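Condensin complex subunit 3 (Schizosaccharomyces pombe, PDB 5OQR) serves as a regulatory HEAT-repeat subunit of condensin, the complex required to convert interphase chromatin into mitotic-like condensed chromosomes. Local coordinates at residues 519-525 against 558-562; 551-556 against 593-599. Residues are numbered along the deposited sequence.

Interaction 1 (519-525 against 558-562); sequences DLAFENV and KFTEY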
ATOM      1  N   ASP A 519      31.736 -25.613  -3.642  1.00 41.21           N
ATOM      2  CA  ASP A 519      32.393 -26.510  -2.698  1.00 38.28           C
ATOM      3  C   ASP A 519      32.741 -25.787  -1.405  1.00 37.88           C
ATOM      4  O   ASP A 519      32.653 -26.371  -0.320  1.00 41.46           O
ATOM      5  CB  ASP A 519      33.643 -27.117  -3.334  1.00 46.03           C
ATOM      6  CG  ASP A 519      33.335 -28.341  -4.177  1.00 58.22           C
ATOM      7  OD1 ASP A 519      32.593 -29.224  -3.698  1.00 64.84           O
ATOM      8  OD2 ASP A 519      33.828 -28.419  -5.321  1.00 60.31           O
ATOM      9  N   LEU A 520      33.141 -24.518  -1.497  1.00 44.17           N
ATOM     10  CA  LEU A 520      33.397 -23.744  -0.288  1.00 37.13           C
ATOM     11  C   LEU A 520      32.101 -23.454   0.454  1.00 35.09           C
ATOM     12  O   LEU A 520      32.059 -23.506   1.688  1.00 31.53           O
ATOM     13  CB  LEU A 520      34.115 -22.443  -0.642  1.00 43.99           C
ATOM     14  CG  LEU A 520      34.566 -21.578   0.538  1.00 43.62           C
ATOM     15  CD1 LEU A 520      35.611 -22.295   1.376  1.00 38.76           C
ATOM     16  CD2 LEU A 520      35.102 -20.254   0.040  1.00 38.06           C
ATOM     17  N   ALA A 521      31.032 -23.146  -0.281  1.00 38.58           N
ATOM     18  CA  ALA A 521      29.719 -23.005   0.338  1.00 28.98           C
ATOM     19  C   ALA A 521      29.348 -24.260   1.115  1.00 31.37           C
ATOM     20  O   ALA A 521      28.957 -24.190   2.284  1.00 35.52           O
ATOM     21  CB  ALA A 521      28.672 -22.705  -0.734  1.00 27.87           C
ATOM     22  N   PHE A 522      29.480 -25.426   0.478  1.00 35.10           N
ATOM     23  CA  PHE A 522      29.121 -26.677   1.136  1.00 34.54           C
ATOM     24  C   PHE A 522      29.997 -26.934   2.355  1.00 33.95           C
ATOM     25  O   PHE A 522      29.523 -27.450   3.372  1.00 32.57           O
ATOM     26  CB  PHE A 522      29.233 -27.836   0.145  1.00 37.67           C
ATOM     27  CG  PHE A 522      28.821 -29.160   0.717  1.00 40.57           C
ATOM     28  CD1 PHE A 522      27.500 -29.566   0.671  1.00 44.31           C
ATOM     29  CD2 PHE A 522      29.754 -29.996   1.304  1.00 36.63           C
ATOM     30  CE1 PHE A 522      27.116 -30.781   1.199  1.00 42.91           C
ATOM     31  CE2 PHE A 522      29.375 -31.213   1.833  1.00 46.64           C
ATOM     32  CZ  PHE A 522      28.056 -31.606   1.780  1.00 39.11           C
ATOM     33  N   GLU A 523      31.281 -26.587   2.270  1.00 39.27           N
ATOM     34  CA  GLU A 523      32.195 -26.828   3.377  1.00 40.56           C
ATOM     35  C   GLU A 523      31.862 -25.984   4.599  1.00 41.37           C
ATOM     36  O   GLU A 523      32.242 -26.354   5.714  1.00 41.77           O
ATOM     37  CB  GLU A 523      33.632 -26.557   2.932  1.00 46.09           C
ATOM     38  CG  GLU A 523      34.683 -26.841   3.993  1.00 66.56           C
ATOM     39  CD  GLU A 523      36.098 -26.646   3.475  1.00 85.95           C
ATOM     40  OE1 GLU A 523      36.254 -26.320   2.278  1.00 84.82           O
ATOM     41  OE2 GLU A 523      37.054 -26.818   4.263  1.00 91.34           O
ATOM     42  N   ASN A 524      31.154 -24.870   4.423  1.00 40.54           N
ATOM     43  CA  ASN A 524      30.872 -23.947   5.514  1.00 36.77           C
ATOM     44  C   ASN A 524      29.426 -23.977   5.982  1.00 38.56           C
ATOM     45  O   ASN A 524      29.080 -23.234   6.906  1.00 44.08           O
ATOM     46  CB  ASN A 524      31.246 -22.522   5.099  1.00 47.72           C
ATOM     47  CG  ASN A 524      32.735 -22.266   5.189  1.00 42.62           C
ATOM     48  OD1 ASN A 524      33.362 -22.553   6.206  1.00 39.35           O
ATOM     49  ND2 ASN A 524      33.312 -21.736   4.120  1.00 43.82           N
ATOM     50  N   VAL A 525      28.571 -24.808   5.382  1.00 37.13           N
ATOM     51  CA  VAL A 525      27.205 -24.961   5.887  1.00 32.30           C
ATOM     52  C   VAL A 525      27.207 -25.300   7.376  1.00 35.56           C
ATOM     53  O   VAL A 525      26.469 -24.658   8.134  1.00 35.33           O
ATOM     54  CB  VAL A 525      26.435 -25.978   5.045  1.00 33.45           C
ATOM     55  CG1 VAL A 525      25.122 -26.364   5.721  1.00 32.67           C
ATOM     56  CG2 VAL A 525      26.152 -25.425   3.661  1.00 28.79           C
ATOM     57  N   LYS A 558      22.869 -29.469  -4.358  1.00 49.98           N
ATOM     58  CA  LYS A 558      24.198 -29.487  -3.759  1.00 36.66           C
ATOM     59  C   LYS A 558      24.140 -29.713  -2.253  1.00 38.17           C
ATOM     60  O   LYS A 558      25.091 -30.250  -1.677  1.00 45.25           O
ATOM     61  CB  LYS A 558      24.927 -28.179  -4.070  1.00 37.43           C
ATOM     62  CG  LYS A 558      26.376 -28.121  -3.583  1.00 41.61           C
ATOM     63  CD  LYS A 558      27.351 -28.614  -4.637  1.00 43.58           C
ATOM     64  CE  LYS A 558      28.755 -28.746  -4.066  1.00 42.95           C
ATOM     65  NZ  LYS A 558      29.766 -29.084  -5.103  1.00 40.34           N
ATOM     66  N   PHE A 559      23.041 -29.327  -1.600  1.00 45.03           N
ATOM     67  CA  PHE A 559      22.978 -29.295  -0.143  1.00 49.25           C
ATOM     68  C   PHE A 559      21.953 -30.266   0.431  1.00 42.62           C
ATOM     69  O   PHE A 559      21.499 -30.080   1.564  1.00 36.52           O
ATOM     70  CB  PHE A 559      22.672 -27.874   0.332  1.00 36.72           C
ATOM     71  CG  PHE A 559      23.583 -26.837  -0.246  1.00 32.43           C
ATOM     72  CD1 PHE A 559      23.234 -26.155  -1.395  1.00 35.65           C
ATOM     73  CD2 PHE A 559      24.794 -26.548   0.356  1.00 35.45           C
ATOM     74  CE1 PHE A 559      24.074 -25.200  -1.930  1.00 34.79           C
ATOM     75  CE2 PHE A 559      25.637 -25.596  -0.177  1.00 24.39           C
ATOM     76  CZ  PHE A 559      25.277 -24.923  -1.319  1.00 25.31           C
ATOM     77  N   THR A 560      21.582 -31.306  -0.316  1.00 49.25           N
ATOM     78  CA  THR A 560      20.549 -32.219   0.157  1.00 51.46           C
ATOM     79  C   THR A 560      20.956 -32.957   1.426  1.00 46.21           C
ATOM     80  O   THR A 560      20.083 -33.452   2.144  1.00 50.46           O
ATOM     81  CB  THR A 560      20.193 -33.223  -0.941  1.00 55.15           C
ATOM     82  OG1 THR A 560      21.312 -33.395  -1.820  1.00 64.84           O
ATOM     83  CG2 THR A 560      18.990 -32.734  -1.736  1.00 55.12           C
ATOM     84  N   GLU A 561      22.256 -33.037   1.724  1.00 48.99           N
ATOM     85  CA  GLU A 561      22.689 -33.650   2.975  1.00 46.59           C
ATOM     86  C   GLU A 561      22.269 -32.808   4.169  1.00 43.67           C
ATOM     87  O   GLU A 561      22.049 -33.342   5.262  1.00 45.98           O
ATOM     88  CB  GLU A 561      24.205 -33.839   2.992  1.00 66.01           C
ATOM     89  CG  GLU A 561      24.769 -34.705   1.882  1.00 88.67           C
ATOM     90  CD  GLU A 561      24.891 -33.960   0.567  1.00 90.02           C
ATOM     91  OE1 GLU A 561      23.947 -33.229   0.200  1.00 67.02           O
ATOM     92  OE2 GLU A 561      25.939 -34.091  -0.094  1.00107.55           O
ATOM     93  N   TYR A 562      22.167 -31.494   3.983  1.00 44.32           N
ATOM     94  CA  TYR A 562      21.780 -30.572   5.038  1.00 45.27           C
ATOM     95  C   TYR A 562      20.339 -30.101   4.886  1.00 42.07           C
ATOM     96  O   TYR A 562      19.947 -29.107   5.504  1.00 44.04           O
ATOM     97  CB  TYR A 562      22.734 -29.377   5.055  1.00 43.53           C
ATOM     98  CG  TYR A 562      24.187 -29.761   5.227  1.00 34.70           C
ATOM     99  CD1 TYR A 562      24.640 -30.327   6.408  1.00 38.29           C
ATOM    100  CD2 TYR A 562      25.107 -29.548   4.210  1.00 38.35           C
ATOM    101  CE1 TYR A 562      25.966 -30.676   6.571  1.00 38.79           C
ATOM    102  CE2 TYR A 562      26.435 -29.890   4.366  1.00 39.77           C
ATOM    103  CZ  TYR A 562      26.858 -30.454   5.549  1.00 39.90           C
ATOM    104  OH  TYR A 562      28.178 -30.802   5.711  1.00 49.73           O
TER

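Interaction 2 (551-556 against 593-599); sequences LIQHGK and LLVILHY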
ATOM      1  N   LEU A 551      21.681 -21.659  -1.488  1.00 34.70           N
ATOM      2  CA  LEU A 551      20.749 -22.518  -2.213  1.00 31.48           C
ATOM      3  C   LEU A 551      20.350 -21.895  -3.545  1.00 31.20           C
ATOM      4  O   LEU A 551      20.405 -22.550  -4.591  1.00 33.27           O
ATOM      5  CB  LEU A 551      19.509 -22.784  -1.360  1.00 30.72           C
ATOM      6  CG  LEU A 551      19.682 -23.759  -0.194  1.00 33.06           C
ATOM      7  CD1 LEU A 551      18.498 -23.677   0.743  1.00 26.14           C
ATOM      8  CD2 LEU A 551      19.852 -25.172  -0.705  1.00 35.21           C
ATOM      9  N   ILE A 552      19.937 -20.629  -3.523  1.00 27.42           N
ATOM     10  CA  ILE A 552      19.513 -19.963  -4.749  1.00 27.85           C
ATOM     11  C   ILE A 552      20.669 -19.877  -5.736  1.00 31.85           C
ATOM     12  O   ILE A 552      20.498 -20.114  -6.937  1.00 39.91           O
ATOM     13  CB  ILE A 552      18.941 -18.572  -4.419  1.00 28.05           C
ATOM     14  CG1 ILE A 552      17.653 -18.717  -3.610  1.00 34.48           C
ATOM     15  CG2 ILE A 552      18.682 -17.772  -5.692  1.00 27.86           C
ATOM     16  CD1 ILE A 552      17.223 -17.453  -2.909  1.00 46.95           C
ATOM     17  N   GLN A 553      21.861 -19.534  -5.249  1.00 34.87           N
ATOM     18  CA  GLN A 553      23.006 -19.361  -6.136  1.00 31.53           C
ATOM     19  C   GLN A 553      23.501 -20.701  -6.664  1.00 29.67           C
ATOM     20  O   GLN A 553      23.604 -20.900  -7.879  1.00 36.97           O
ATOM     21  CB  GLN A 553      24.127 -18.624  -5.400  1.00 33.87           C
ATOM     22  CG  GLN A 553      25.424 -18.474  -6.187  1.00 35.18           C
ATOM     23  CD  GLN A 553      25.277 -17.576  -7.398  1.00 41.36           C
ATOM     24  OE1 GLN A 553      24.492 -16.630  -7.391  1.00 35.20           O
ATOM     25  NE2 GLN A 553      26.033 -17.868  -8.448  1.00 46.46           N
ATOM     26  N   HIS A 554      23.811 -21.634  -5.766  1.00 27.65           N
ATOM     27  CA  HIS A 554      24.504 -22.858  -6.145  1.00 32.03           C
ATOM     28  C   HIS A 554      23.570 -24.004  -6.501  1.00 35.44           C
ATOM     29  O   HIS A 554      24.015 -24.963  -7.141  1.00 43.63           O
ATOM     30  CB  HIS A 554      25.434 -23.302  -5.014  1.00 33.42           C
ATOM     31  CG  HIS A 554      26.549 -22.343  -4.748  1.00 30.02           C
ATOM     32  ND1 HIS A 554      27.236 -21.706  -5.758  1.00 32.06           N
ATOM     33  CD2 HIS A 554      27.086 -21.897  -3.589  1.00 28.25           C
ATOM     34  CE1 HIS A 554      28.154 -20.918  -5.234  1.00 35.64           C
ATOM     35  NE2 HIS A 554      28.085 -21.015  -3.920  1.00 38.79           N
ATOM     36  N   GLY A 555      22.310 -23.940  -6.104  1.00 37.15           N
ATOM     37  CA  GLY A 555      21.351 -24.957  -6.468  1.00 31.06           C
ATOM     38  C   GLY A 555      20.873 -25.754  -5.264  1.00 33.83           C
ATOM     39  O   GLY A 555      21.497 -25.782  -4.201  1.00 35.86           O
ATOM     40  N   LYS A 556      19.738 -26.422  -5.459  1.00 45.15           N
ATOM     41  CA  LYS A 556      19.109 -27.202  -4.399  1.00 36.04           C
ATOM     42  C   LYS A 556      19.833 -28.523  -4.166  1.00 34.91           C
ATOM     43  O   LYS A 556      20.009 -28.943  -3.017  1.00 39.95           O
ATOM     44  CB  LYS A 556      17.649 -27.455  -4.766  1.00 37.56           C
ATOM     45  CG  LYS A 556      16.775 -27.952  -3.640  1.00 37.77           C
ATOM     46  CD  LYS A 556      15.531 -28.651  -4.173  1.00 39.97           C
ATOM     47  CE  LYS A 556      14.849 -27.859  -5.284  1.00 32.31           C
ATOM     48  NZ  LYS A 556      13.588 -28.504  -5.729  1.00 40.00           N
ATOM     49  N   LEU A 593      12.704 -19.144  -1.661  1.00 25.38           N
ATOM     50  CA  LEU A 593      13.070 -20.528  -1.941  1.00 28.39           C
ATOM     51  C   LEU A 593      11.949 -21.272  -2.659  1.00 33.94           C
ATOM     52  O   LEU A 593      12.218 -22.133  -3.504  1.00 33.97           O
ATOM     53  CB  LEU A 593      13.432 -21.256  -0.646  1.00 22.77           C
ATOM     54  CG  LEU A 593      14.740 -20.879   0.046  1.00 27.32           C
ATOM     55  CD1 LEU A 593      14.898 -21.676   1.324  1.00 27.19           C
ATOM     56  CD2 LEU A 593      15.931 -21.113  -0.866  1.00 34.60           C
ATOM     57  N   LEU A 594      10.693 -20.957  -2.342  1.00 33.65           N
ATOM     58  CA  LEU A 594       9.572 -21.613  -3.009  1.00 34.17           C
ATOM     59  C   LEU A 594       9.433 -21.136  -4.449  1.00 31.69           C
ATOM     60  O   LEU A 594       9.360 -21.949  -5.378  1.00 34.24           O
ATOM     61  CB  LEU A 594       8.280 -21.359  -2.228  1.00 31.71           C
ATOM     62  CG  LEU A 594       7.786 -22.469  -1.293  1.00 31.16           C
ATOM     63  CD1 LEU A 594       8.904 -23.049  -0.446  1.00 31.90           C
ATOM     64  CD2 LEU A 594       6.688 -21.933  -0.396  1.00 36.44           C
ATOM     65  N   VAL A 595       9.396 -19.822  -4.657  1.00 27.41           N
ATOM     66  CA  VAL A 595       9.192 -19.285  -5.999  1.00 27.37           C
ATOM     67  C   VAL A 595      10.383 -19.597  -6.895  1.00 34.34           C
ATOM     68  O   VAL A 595      10.217 -19.976  -8.060  1.00 36.27           O
ATOM     69  CB  VAL A 595       8.928 -17.771  -5.928  1.00 26.93           C
ATOM     70  CG1 VAL A 595       8.789 -17.184  -7.323  1.00 44.87           C
ATOM     71  CG2 VAL A 595       7.682 -17.492  -5.110  1.00 32.67           C
ATOM     72  N   ILE A 596      11.599 -19.432  -6.377  1.00 37.10           N
ATOM     73  CA  ILE A 596      12.791 -19.574  -7.206  1.00 38.91           C
ATOM     74  C   ILE A 596      13.134 -21.042  -7.413  1.00 32.04           C
ATOM     75  O   ILE A 596      13.429 -21.474  -8.532  1.00 39.70           O
ATOM     76  CB  ILE A 596      13.974 -18.810  -6.578  1.00 35.70           C
ATOM     77  CG1 ILE A 596      13.634 -17.327  -6.400  1.00 30.26           C
ATOM     78  CG2 ILE A 596      15.219 -18.948  -7.443  1.00 34.90           C
ATOM     79  CD1 ILE A 596      14.618 -16.587  -5.531  1.00 31.34           C
ATOM     80  N   LEU A 597      13.105 -21.829  -6.337  1.00 33.59           N
ATOM     81  CA  LEU A 597      13.636 -23.185  -6.352  1.00 37.00           C
ATOM     82  C   LEU A 597      12.581 -24.278  -6.255  1.00 33.81           C
ATOM     83  O   LEU A 597      12.891 -25.429  -6.569  1.00 32.64           O
ATOM     84  CB  LEU A 597      14.626 -23.367  -5.191  1.00 28.29           C
ATOM     85  CG  LEU A 597      16.125 -23.292  -5.494  1.00 30.43           C
ATOM     86  CD1 LEU A 597      16.477 -22.106  -6.371  1.00 33.26           C
ATOM     87  CD2 LEU A 597      16.908 -23.234  -4.195  1.00 31.28           C
ATOM     88  N   HIS A 598      11.357 -23.957  -5.843  1.00 32.28           N
ATOM     89  CA  HIS A 598      10.387 -24.969  -5.434  1.00 30.63           C
ATOM     90  C   HIS A 598      11.015 -25.885  -4.386  1.00 31.20           C
ATOM     91  O   HIS A 598      11.170 -27.092  -4.572  1.00 43.93           O
ATOM     92  CB  HIS A 598       9.868 -25.771  -6.631  1.00 26.94           C
ATOM     93  CG  HIS A 598       8.861 -25.037  -7.458  1.00 30.23           C
ATOM     94  ND1 HIS A 598       7.711 -24.497  -6.925  1.00 35.98           N
ATOM     95  CD2 HIS A 598       8.825 -24.762  -8.783  1.00 36.62           C
ATOM     96  CE1 HIS A 598       7.015 -23.914  -7.884  1.00 41.26           C
ATOM     97  NE2 HIS A 598       7.668 -24.060  -9.021  1.00 40.73           N
ATOM     98  N   TYR A 599      11.389 -25.270  -3.268  1.00 32.72           N
ATOM     99  CA  TYR A 599      12.152 -25.932  -2.213  1.00 32.96           C
ATOM    100  C   TYR A 599      11.179 -26.484  -1.182  1.00 37.50           C
ATOM    101  O   TYR A 599      10.835 -25.825  -0.201  1.00 34.80           O
ATOM    102  CB  TYR A 599      13.143 -24.955  -1.593  1.00 33.75           C
ATOM    103  CG  TYR A 599      13.986 -25.525  -0.475  1.00 32.25           C
ATOM    104  CD1 TYR A 599      15.075 -26.338  -0.746  1.00 32.34           C
ATOM    105  CD2 TYR A 599      13.703 -25.236   0.851  1.00 33.04           C
ATOM    106  CE1 TYR A 599      15.849 -26.857   0.269  1.00 30.56           C
ATOM    107  CE2 TYR A 599      14.471 -25.749   1.874  1.00 36.28           C
ATOM    108  CZ  TYR A 599      15.545 -26.559   1.577  1.00 35.61           C
ATOM    109  OH  TYR A 599      16.318 -27.075   2.591  1.00 35.80           O
TER

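Interaction 1 (519-525 against 558-562)
Phe-522 lies against the loop 558-562 and overlaps the ring of Tyr-562, its CE1 3.4 Å from Tyr-562 CE2. The two planes are inclined at 47° with centroids 5.1 Å apart, so the pair is oblique. Phe-522 CD1 also approaches the carbonyl O of Lys-558 at 3.4 Å. One turn further along the helix, Val-525 sets CG1 over the Tyr-562 ring in a CH-pi contact, 3.8 Å from the ring centroid, while its CG2 reaches Phe-559 CD2 at 3.7 Å. This is HEAT-repeat packing: helix 518-534 receives the loop that follows its antiparallel partner, helix 537-554, and leads into helix 563-574, with Tyr-562 as N-cap residue of that next helix. Phe-559 slots in beside Ala-521, whose CB meets the ring edge at CZ, 4.1 Å away, and the same ring touches Leu-551 of helix 537-554. At the exposed margin the Lys-558 side chain carries NZ to OD1 of Asp-519, a 3.2 Å salt bridge.

Interaction 2 (551-556 against 593-599)
Leu-551 starts the contact near the C-terminal end of helix 537-554. Its CB meets Leu-597 CD2 at 3.9 Å, and its CD1 touches Leu-593 CD2 at 4.0 Å while lying over a face of the Tyr-599 ring, 4.2 Å from CE1. Ile-552 continues the apolar seam: CG1 is 4.0 Å from Leu-593 CD2, and CD1 meets Ile-596 CD1 at 3.8 Å. Ile-552 and Ile-596 also pack on apolar side chains of the condensin subunit 2 chain, so the seam runs on into the kleisin interface. Helices 537-554 and 580-597 are the second helices of successive hairpins in the HEAT-type solenoid, with helix 563-574 between them in sequence and packed on Leu-551, Leu-593 and Tyr-599. Gly-555 then ends the first helix with a positive phi, at backbone angles where a CB would collide with the carbonyl O of His-554. Lys-556 follows, its CG at the edge of the Tyr-599 ring, 3.7 Å from CD1. Its NZ donates to His-598 O at 3.0 Å and more weakly to Leu-597 O at 3.3 Å. The ammonium thus meets main-chain carbonyls where helix 580-597 ends, which implies that the polar part of this contact depends on the path of the backbone there, while the leucines and isoleucines supply apolar packing.

How the interactions relate
Helix 537-554 and the loop after it tie the two contacts together: interaction 1 brings the loop back onto the preceding helix of the same hairpin, whereas interaction 2 packs the helix end against the next hairpin. They touch directly, with Phe-559 CD1 3.6 Å from Leu-551 CD2 and Ala-521 CB 3.4 Å from His-554 CD2. Each is partly buried. Aromatic rings dominate interaction 1, which has an exposed margin bearing a side-chain salt bridge; interaction 2 relies on aliphatic packing and a lysine bound to backbone carbonyls. Subunit 2 borders interaction 2 but does not touch the segments of interaction 1.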